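Local coordinates for NADPH-dependent nitro/flavin reductase (Bacillus subtilis, PDB 3N2S) that reduces FMN, nitroaromatic compounds, quinones and azo dyes with NADPH, also shows NADH oxidase activity, and works as an FMN-containing homodimer of the nitroreductase family, at the interface of chains A and B. Residues are numbered along the deposited sequence; one frame, centred on the assembly and turned at random. Chains: chain A/B, NADPH-dependent nitro/flavin reductase.

Contact 1: the interface of chains A and B. Residues chain A 8, 119, 123; chain B 33, 37, 116, 119-120, 123.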
# COMPACT_ATOMS: atom_id res chain seq x y z
N ILE A 8 15.06 -2.78 -6.77
CA ILE A 8 14.04 -1.78 -6.41
C ILE A 8 14.21 -0.51 -7.24
O ILE A 8 13.25 -0.05 -7.86
CB ILE A 8 14.04 -1.49 -4.88
CG1 ILE A 8 13.50 -2.71 -4.09
CG2 ILE A 8 13.24 -0.21 -4.54
CD1 ILE A 8 13.81 -2.71 -2.53
N GLN A 119 3.09 -4.78 -3.31
CA GLN A 119 4.45 -4.29 -3.55
C GLN A 119 5.51 -5.35 -3.24
O GLN A 119 6.52 -5.40 -3.95
CB GLN A 119 4.72 -2.92 -2.91
CG GLN A 119 6.04 -2.28 -3.37
CD GLN A 119 6.27 -2.15 -4.88
OE1 GLN A 119 7.42 -2.21 -5.35
NE2 GLN A 119 5.24 -2.00 -5.68
N ILE A 123 8.21 -6.62 -6.08
CA ILE A 123 9.67 -6.73 -5.86
C ILE A 123 10.13 -8.18 -6.09
O ILE A 123 11.17 -8.41 -6.73
CB ILE A 123 10.09 -6.18 -4.49
CG1 ILE A 123 9.75 -4.68 -4.34
CG2 ILE A 123 11.59 -6.40 -4.22
CD1 ILE A 123 9.47 -4.38 -2.80
N SER B 33 14.58 4.49 -2.62
CA SER B 33 13.95 3.16 -2.77
C SER B 33 12.44 3.29 -2.70
O SER B 33 11.74 2.73 -3.54
CB SER B 33 14.46 2.20 -1.71
OG SER B 33 15.83 1.94 -1.94
N ALA B 37 8.89 3.05 -6.24
CA ALA B 37 7.68 2.24 -6.40
C ALA B 37 6.81 2.79 -7.53
O ALA B 37 6.84 4.01 -7.82
CB ALA B 37 6.88 2.25 -5.08
N LEU B 116 2.75 1.61 -1.20
CA LEU B 116 3.75 0.97 -2.09
C LEU B 116 5.15 1.55 -1.82
O LEU B 116 6.13 0.80 -1.76
CB LEU B 116 3.40 1.14 -3.58
CG LEU B 116 2.04 0.67 -4.08
CD1 LEU B 116 1.93 0.88 -5.60
CD2 LEU B 116 1.75 -0.78 -3.71
N GLN B 119 6.47 0.09 1.55
CA GLN B 119 6.92 -1.30 1.46
C GLN B 119 8.25 -1.44 0.71
O GLN B 119 9.07 -2.29 1.09
CB GLN B 119 5.83 -2.24 0.95
CG GLN B 119 6.19 -3.73 1.10
CD GLN B 119 6.64 -4.21 2.47
OE1 GLN B 119 7.46 -5.16 2.59
NE2 GLN B 119 6.16 -3.61 3.53
N ASN B 120 8.51 -0.55 -0.25
CA ASN B 120 9.82 -0.51 -0.93
C ASN B 120 10.89 -0.09 0.09
O ASN B 120 11.97 -0.69 0.14
CB ASN B 120 9.78 0.50 -2.08
CG ASN B 120 9.75 -0.14 -3.44
OD1 ASN B 120 9.86 0.52 -4.47
ND2 ASN B 120 9.61 -1.43 -3.48
N ILE B 123 11.55 -3.15 2.48
CA ILE B 123 12.40 -4.17 1.84
C ILE B 123 13.83 -3.69 1.71
O ILE B 123 14.77 -4.46 1.98
CB ILE B 123 11.80 -4.66 0.50
CG1 ILE B 123 10.42 -5.34 0.74
CG2 ILE B 123 12.74 -5.65 -0.23
CD1 ILE B 123 10.47 -6.59 1.88
O HOH W 1 10.53 -0.10 -7.15

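Contact 2: the interface of chains A and B. Residues chain A 97, 100-101, 103, 106; chain B 228-231, 233.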
# COMPACT_ATOMS: atom_id res chain seq x y z
N ILE A 97 -20.67 -9.28 13.17
CA ILE A 97 -19.83 -8.08 13.32
C ILE A 97 -19.71 -7.08 12.14
O ILE A 97 -18.87 -6.18 12.23
CB ILE A 97 -18.40 -8.51 13.79
CG1 ILE A 97 -17.62 -9.20 12.62
CG2 ILE A 97 -18.43 -9.37 15.08
CD1 ILE A 97 -16.12 -9.03 12.64
N LEU A 100 -18.89 -3.36 12.50
CA LEU A 100 -17.54 -3.06 12.97
C LEU A 100 -16.48 -2.96 11.83
O LEU A 100 -15.44 -2.35 12.01
CB LEU A 100 -17.11 -4.10 14.03
CG LEU A 100 -18.05 -4.30 15.25
CD1 LEU A 100 -17.42 -5.22 16.27
CD2 LEU A 100 -18.43 -2.97 15.90
N LEU A 101 -16.79 -3.56 10.67
CA LEU A 101 -15.89 -3.63 9.50
C LEU A 101 -16.11 -2.51 8.50
O LEU A 101 -15.34 -2.39 7.54
CB LEU A 101 -16.13 -5.00 8.78
CG LEU A 101 -16.07 -6.28 9.64
CD1 LEU A 101 -16.67 -7.47 8.89
CD2 LEU A 101 -14.65 -6.58 10.13
N ASN A 103 -16.24 1.10 8.86
CA ASN A 103 -15.82 2.48 9.05
C ASN A 103 -14.61 2.86 8.18
O ASN A 103 -14.07 2.00 7.47
CB ASN A 103 -15.57 2.77 10.55
CG ASN A 103 -14.46 1.98 11.21
OD1 ASN A 103 -13.65 1.30 10.57
ND2 ASN A 103 -14.38 2.11 12.53
N MSE A 106 -11.19 0.89 9.14
CA MSE A 106 -11.05 -0.46 8.56
C MSE A 106 -10.83 -0.41 7.04
O MSE A 106 -10.17 -1.28 6.50
CB MSE A 106 -12.25 -1.37 8.89
CG MSE A 106 -12.32 -1.81 10.35
SE MSE A 106 -10.61 -2.50 11.00
CE MSE A 106 -10.45 -1.30 12.53
N PHE B 228 -9.94 -7.99 18.56
CA PHE B 228 -9.49 -6.77 17.89
C PHE B 228 -10.72 -5.99 17.41
O PHE B 228 -10.80 -4.79 17.64
CB PHE B 228 -8.55 -7.08 16.70
CG PHE B 228 -8.40 -5.95 15.70
CD1 PHE B 228 -9.04 -6.00 14.47
CD2 PHE B 228 -7.61 -4.85 16.00
CE1 PHE B 228 -8.90 -4.95 13.55
CE2 PHE B 228 -7.47 -3.80 15.08
CZ PHE B 228 -8.11 -3.87 13.85
N MSE B 229 -11.67 -6.66 16.74
CA MSE B 229 -12.88 -6.02 16.19
C MSE B 229 -13.73 -5.32 17.23
O MSE B 229 -14.27 -4.25 16.95
CB MSE B 229 -13.74 -7.03 15.41
CG MSE B 229 -13.19 -7.38 14.04
SE MSE B 229 -12.40 -5.91 13.00
CE MSE B 229 -13.69 -4.53 13.22
N LYS B 230 -13.84 -5.91 18.42
CA LYS B 230 -14.64 -5.40 19.54
C LYS B 230 -13.94 -4.30 20.35
O LYS B 230 -14.56 -3.73 21.25
CB LYS B 230 -15.13 -6.55 20.43
CG LYS B 230 -16.10 -7.49 19.73
CD LYS B 230 -16.69 -8.51 20.69
CE LYS B 230 -17.64 -9.45 20.00
NZ LYS B 230 -18.37 -10.30 20.98
N GLN B 231 -12.67 -3.96 19.99
CA GLN B 231 -11.85 -2.91 20.62
C GLN B 231 -12.49 -1.51 20.46
O GLN B 231 -13.45 -1.36 19.70
CB GLN B 231 -10.40 -2.94 20.06
CG GLN B 231 -9.96 -1.83 19.07
CD GLN B 231 -10.52 -1.89 17.65
OE1 GLN B 231 -9.81 -2.20 16.69
NE2 GLN B 231 -11.78 -1.53 17.46
N PRO B 233 -13.13 1.60 18.82
CA PRO B 233 -12.91 1.94 17.42
C PRO B 233 -12.46 3.38 17.21
O PRO B 233 -12.79 4.27 18.01
CB PRO B 233 -14.24 1.62 16.73
CG PRO B 233 -15.24 1.39 17.84
CD PRO B 233 -14.57 1.65 19.16

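Contact 1: the interface of chains A and B
A:Gln119 and B:Asn120 meet with their amides turned almost square to each other, the planes 88° apart. This is the helix-to-helix centre of the nitroreductase-family homodimer, where helix 104-127 of one subunit packs against its copy. OE1 of A:Gln119 lies 3.0 Å from ND2 of B:Asn120, but the N-H points elsewhere and no hydrogen bond forms. The pair is a polar contact with poor geometry. CG of A:Gln119 is anti to the backbone N (chi1 -169°), and the chain then bends at chi2 (53°). The bend probably keeps the amide close to the partner helix. CG rests 3.5 Å from the backbone O of B:Leu116. CB sits 3.8 Å from CD2 of B:Leu116, and these two side chains cross at about a right angle. CB also faces its own twin in B:Gln119, less closely.

The other end of the B:Asn120 amide is held by water. OD1 of B:Asn120 and the backbone O of A:Ile8 each lie 2.8 Å from water 1, which bridges the subunits and should limit rotation of the amide. A:Ile8 slides past B:Asn120 in the opposite direction. Its CG2 branch is anti to the backbone N and comes 3.7 Å from CG of B:Asn120. The same methyl reaches the backbone O of B:Ser33 at 3.4 Å. The CD1 tip of A:Ile8 goes the other way and touches CG2 of B:Ile123. A:Ile123 runs alongside B:Ile123, pointing oppositely, though the exact placement of its CD1 tip is doubtful.

An alanine in place of A:Gln119 would probably open a gap beside the B:Leu116 carbonyl and leave the B:Asn120 amide freer to turn, since the CG methylene and crossing amide that confine them would be gone.

Contact 2: the interface of chains A and B
B:Met229, modelled as selenomethionine, pushes its bent side chain from the end of helix 221-229 into an apolar pocket on chain A. The pocket is formed by A:Ile97, A:Leu100 and A:Leu101, at and beside the 3-10 helix 98-101. This is part of the dimer interface of a nitroreductase-family enzyme. Bends at chi2 (-40°) and chi3 (-45°) curl the chain, and different atoms meet different walls. CG touches CD1 of A:Ile97 at 3.6 Å, the two side chains crossing at about a right angle. The selenium lies 3.7 Å from CD2 of A:Leu101, again crosswise. The CE methyl of B:Met229 lies against A:Leu100, but its exact placement is doubtful. A:Leu100 also presses its CD1 branch to within 3.4 Å of the backbone O of B:Met229.

Next to this pocket, A:Met106, also a selenomethionine, meets B:Phe228 tip to tip. CE of A:Met106 is 3.7 Å from CZ of the ring, and its selenium lies near CE1. A:Met106 and B:Met229 slide past each other in opposite directions.

Towards the rim, CB of B:Pro233 approaches ND2 of A:Asn103 at 4.2 Å. The other end of that amide works within chain A: OD1 of A:Asn103 accepts a hydrogen bond of 2.9 Å from the backbone N of A:Met106, nearly straight at 163°. This caps the start of helix 104-127. No polar atom bonds across the patch.

The centres of the C-alpha atoms of contact 1 and contact 2 lie about 29 Å apart. Helix 104-127 of chain A joins them: A:Met106 near its start belongs to contact 2, and A:Gln119 and A:Ile123 further along belong to contact 1. The dimer is two-fold symmetric, so each contact has a twin with the chains exchanged. One long helix therefore meets the partner at two places, which is likely to fix how the subunits are set against each other. The same helix in each chain carries FMN-pocket residues; one, B:Leu116, takes part in contact 1. Forming the dimer may thus help to shape the pocket.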